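Local coordinates for Anapc5 protein (Xenopus laevis, PDB 5BPZ) that is a subunit of the anaphase-promoting complex, the cell-cycle ubiquitin ligase, and probably serves there as part of its scaffold, at residues 34-42 with 106-114. Numbering follows the deposited sequence.
Sequences KISVLVLLS and MEQFFDDLA
The backbone N of Val39 is committed to the oxygen of Ile35 (N to O, 2.9 Å), and against this closed turn of helix 32-46 the ring of Phe109 is pressed, with its CZ 3.5 Å from Val39 N. No hydrogen bond joins the two segments; the contact illustrates how apolar side chains can join two helices without one. With CG anti to the backbone N (chi1 167°), the ring of Phe109 is carried toward 34-42. Val39 CG2 lies over one face of its ring in a CH-pi contact, 4.0 Å from the centroid, while Leu38 CB meets the edge at CZ (3.7 Å) and Ser42 CB lies farther along the rim. Replacing Phe109 with an alanine is likely to leave Val39 CG2 without its aromatic face and open a gap beside Leu38 CB. Nearby, Leu38 crosses Phe110 and Leu113, and Ile35 crosses Met106, at about a right angle: Leu38 CD1 touches Phe110 CE1 at 3.8 Å, Leu38 CD2 meets Leu113 CD2 at the same distance, and Ile35 sets CD1 against Met106 SD (3.9 Å). Phe110 also stacks with Tyr141, and Leu152 of helix 146-164 touches both Ile35 and Met106. Phe109 thus sits as a knob over the i, i+3, i+4, i+7 set Ile35, Leu38, Val39 and Ser42, where the axes of 34-42 and 106-114 run at 45° and approach to 11.3 Å, in the buried interior of the all-helical Apc5 N-terminal domain.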
loop_
_atom_site.group_PDB
_atom_site.type_symbol
_atom_site.label_atom_id
_atom_site.label_comp_id
_atom_site.label_asym_id
_atom_site.label_seq_id
_atom_site.Cartn_x
_atom_site.Cartn_y
_atom_site.Cartn_z
ATOM N N LYS A 34 3.056 -5.341 0.873
ATOM C CA LYS A 34 1.596 -5.500 0.859
ATOM C C LYS A 34 0.914 -4.224 1.355
ATOM O O LYS A 34 -0.105 -3.839 0.793
ATOM C CB LYS A 34 1.153 -6.711 1.701
ATOM C CG LYS A 34 1.640 -8.063 1.180
ATOM C CD LYS A 34 0.629 -8.763 0.286
ATOM C CE LYS A 34 0.747 -10.270 0.345
ATOM N NZ LYS A 34 2.009 -10.770 -0.261
ATOM N N ILE A 35 1.509 -3.549 2.370
ATOM C CA ILE A 35 1.044 -2.272 2.942
ATOM C C ILE A 35 1.115 -1.193 1.857
ATOM O O ILE A 35 0.164 -0.429 1.664
ATOM C CB ILE A 35 1.881 -1.898 4.202
ATOM C CG1 ILE A 35 1.552 -2.850 5.385
ATOM C CG2 ILE A 35 1.670 -0.434 4.604
ATOM C CD1 ILE A 35 2.591 -2.793 6.602
ATOM N N SER A 36 2.228 -1.179 1.119
ATOM C CA SER A 36 2.487 -0.257 0.015
ATOM C C SER A 36 1.462 -0.430 -1.118
ATOM O O SER A 36 1.032 0.549 -1.725
ATOM C CB SER A 36 3.917 -0.444 -0.472
ATOM O OG SER A 36 4.811 -0.250 0.613
ATOM N N VAL A 37 1.021 -1.671 -1.349
ATOM C CA VAL A 37 -0.015 -1.996 -2.337
ATOM C C VAL A 37 -1.378 -1.459 -1.847
ATOM O O VAL A 37 -2.126 -0.878 -2.634
ATOM C CB VAL A 37 -0.033 -3.499 -2.698
ATOM C CG1 VAL A 37 -1.220 -3.835 -3.598
ATOM C CG2 VAL A 37 1.276 -3.897 -3.383
ATOM N N LEU A 38 -1.656 -1.588 -0.538
ATOM C CA LEU A 38 -2.868 -1.048 0.084
ATOM C C LEU A 38 -2.884 0.473 -0.054
ATOM O O LEU A 38 -3.913 1.023 -0.419
ATOM C CB LEU A 38 -2.982 -1.463 1.567
ATOM C CG LEU A 38 -3.195 -2.952 1.858
ATOM C CD1 LEU A 38 -3.045 -3.231 3.339
ATOM C CD2 LEU A 38 -4.577 -3.451 1.353
ATOM N N VAL A 39 -1.730 1.141 0.190
ATOM C CA VAL A 39 -1.525 2.596 0.043
ATOM C C VAL A 39 -1.822 2.965 -1.428
ATOM O O VAL A 39 -2.540 3.933 -1.685
ATOM C CB VAL A 39 -0.085 3.019 0.468
ATOM C CG1 VAL A 39 0.260 4.425 -0.020
ATOM C CG2 VAL A 39 0.105 2.911 1.983
ATOM N N LEU A 40 -1.285 2.176 -2.378
ATOM C CA LEU A 40 -1.526 2.383 -3.796
ATOM C C LEU A 40 -3.019 2.259 -4.139
ATOM O O LEU A 40 -3.550 3.118 -4.847
ATOM C CB LEU A 40 -0.671 1.436 -4.645
ATOM C CG LEU A 40 -1.007 1.336 -6.134
ATOM C CD1 LEU A 40 -0.756 2.653 -6.856
ATOM C CD2 LEU A 40 -0.233 0.226 -6.774
ATOM N N LEU A 41 -3.693 1.225 -3.609
ATOM C CA LEU A 41 -5.122 1.037 -3.855
ATOM C C LEU A 41 -5.919 2.202 -3.286
ATOM O O LEU A 41 -6.796 2.727 -3.967
ATOM C CB LEU A 41 -5.624 -0.305 -3.304
ATOM C CG LEU A 41 -5.159 -1.552 -4.065
ATOM C CD1 LEU A 41 -5.383 -2.817 -3.218
ATOM C CD2 LEU A 41 -5.856 -1.668 -5.422
ATOM N N SER A 42 -5.542 2.672 -2.091
ATOM C CA SER A 42 -6.187 3.817 -1.447
ATOM C C SER A 42 -6.008 5.103 -2.277
ATOM O O SER A 42 -6.995 5.792 -2.557
ATOM C CB SER A 42 -5.646 4.005 -0.039
ATOM O OG SER A 42 -6.263 5.106 0.601
ATOM N N MET A 106 0.662 3.629 11.388
ATOM C CA MET A 106 0.420 2.419 10.605
ATOM C C MET A 106 -0.956 1.855 10.977
ATOM O O MET A 106 -1.718 1.498 10.086
ATOM C CB MET A 106 1.534 1.378 10.824
ATOM C CG MET A 106 1.452 0.191 9.864
ATOM S SD MET A 106 2.603 -1.166 10.199
ATOM C CE MET A 106 1.944 -1.773 11.810
ATOM N N GLU A 107 -1.284 1.827 12.292
ATOM C CA GLU A 107 -2.567 1.359 12.845
ATOM C C GLU A 107 -3.733 2.224 12.346
ATOM O O GLU A 107 -4.802 1.691 12.036
ATOM C CB GLU A 107 -2.536 1.361 14.387
ATOM C CG GLU A 107 -1.390 0.571 15.001
ATOM C CD GLU A 107 -1.345 0.576 16.515
ATOM O OE1 GLU A 107 -1.266 1.676 17.109
ATOM O OE2 GLU A 107 -1.349 -0.526 17.109
ATOM N N GLN A 108 -3.519 3.555 12.268
ATOM C CA GLN A 108 -4.499 4.527 11.784
ATOM C C GLN A 108 -4.746 4.345 10.282
ATOM O O GLN A 108 -5.865 4.563 9.830
ATOM C CB GLN A 108 -4.045 5.958 12.095
ATOM C CG GLN A 108 -5.142 7.013 11.950
ATOM C CD GLN A 108 -4.623 8.418 12.134
ATOM O OE1 GLN A 108 -3.413 8.682 12.077
ATOM N NE2 GLN A 108 -5.534 9.358 12.344
ATOM N N PHE A 109 -3.709 3.947 9.515
ATOM C CA PHE A 109 -3.855 3.683 8.078
ATOM C C PHE A 109 -4.799 2.492 7.870
ATOM O O PHE A 109 -5.669 2.549 7.001
ATOM C CB PHE A 109 -2.496 3.440 7.379
ATOM C CG PHE A 109 -2.640 2.851 5.985
ATOM C CD1 PHE A 109 -3.131 3.619 4.933
ATOM C CD2 PHE A 109 -2.359 1.510 5.746
ATOM C CE1 PHE A 109 -3.313 3.064 3.663
ATOM C CE2 PHE A 109 -2.536 0.957 4.472
ATOM C CZ PHE A 109 -3.014 1.738 3.440
ATOM N N PHE A 110 -4.612 1.423 8.667
ATOM C CA PHE A 110 -5.428 0.211 8.620
ATOM C C PHE A 110 -6.884 0.472 9.003
ATOM O O PHE A 110 -7.776 -0.070 8.348
ATOM C CB PHE A 110 -4.803 -0.913 9.467
ATOM C CG PHE A 110 -3.750 -1.701 8.721
ATOM C CD1 PHE A 110 -4.110 -2.718 7.844
ATOM C CD2 PHE A 110 -2.399 -1.417 8.883
ATOM C CE1 PHE A 110 -3.137 -3.438 7.143
ATOM C CE2 PHE A 110 -1.426 -2.143 8.190
ATOM C CZ PHE A 110 -1.801 -3.144 7.320
ATOM N N ASP A 111 -7.119 1.328 10.031
ATOM C CA ASP A 111 -8.458 1.715 10.503
ATOM C C ASP A 111 -9.200 2.495 9.411
ATOM O O ASP A 111 -10.330 2.142 9.067
ATOM C CB ASP A 111 -8.372 2.574 11.791
ATOM C CG ASP A 111 -7.867 1.889 13.056
ATOM O OD1 ASP A 111 -7.499 0.694 12.986
ATOM O OD2 ASP A 111 -7.809 2.560 14.110
ATOM N N ASP A 112 -8.549 3.543 8.860
ATOM C CA ASP A 112 -9.087 4.398 7.797
ATOM C C ASP A 112 -9.359 3.629 6.505
ATOM O O ASP A 112 -10.363 3.894 5.848
ATOM C CB ASP A 112 -8.151 5.597 7.532
ATOM C CG ASP A 112 -8.083 6.629 8.652
ATOM O OD1 ASP A 112 -8.933 6.574 9.572
ATOM O OD2 ASP A 112 -7.184 7.495 8.605
ATOM N N LEU A 113 -8.478 2.671 6.154
ATOM C CA LEU A 113 -8.600 1.824 4.963
ATOM C C LEU A 113 -9.809 0.886 5.074
ATOM O O LEU A 113 -10.500 0.668 4.076
ATOM C CB LEU A 113 -7.309 1.018 4.754
ATOM C CG LEU A 113 -7.174 0.178 3.490
ATOM C CD1 LEU A 113 -6.837 1.036 2.269
ATOM C CD2 LEU A 113 -6.117 -0.858 3.670
ATOM N N ALA A 114 -10.058 0.341 6.286
ATOM C CA ALA A 114 -11.166 -0.567 6.562
ATOM C C ALA A 114 -12.530 0.145 6.458
ATOM O O ALA A 114 -13.508 -0.471 6.031
ATOM C CB ALA A 114 -10.989 -1.198 7.929
#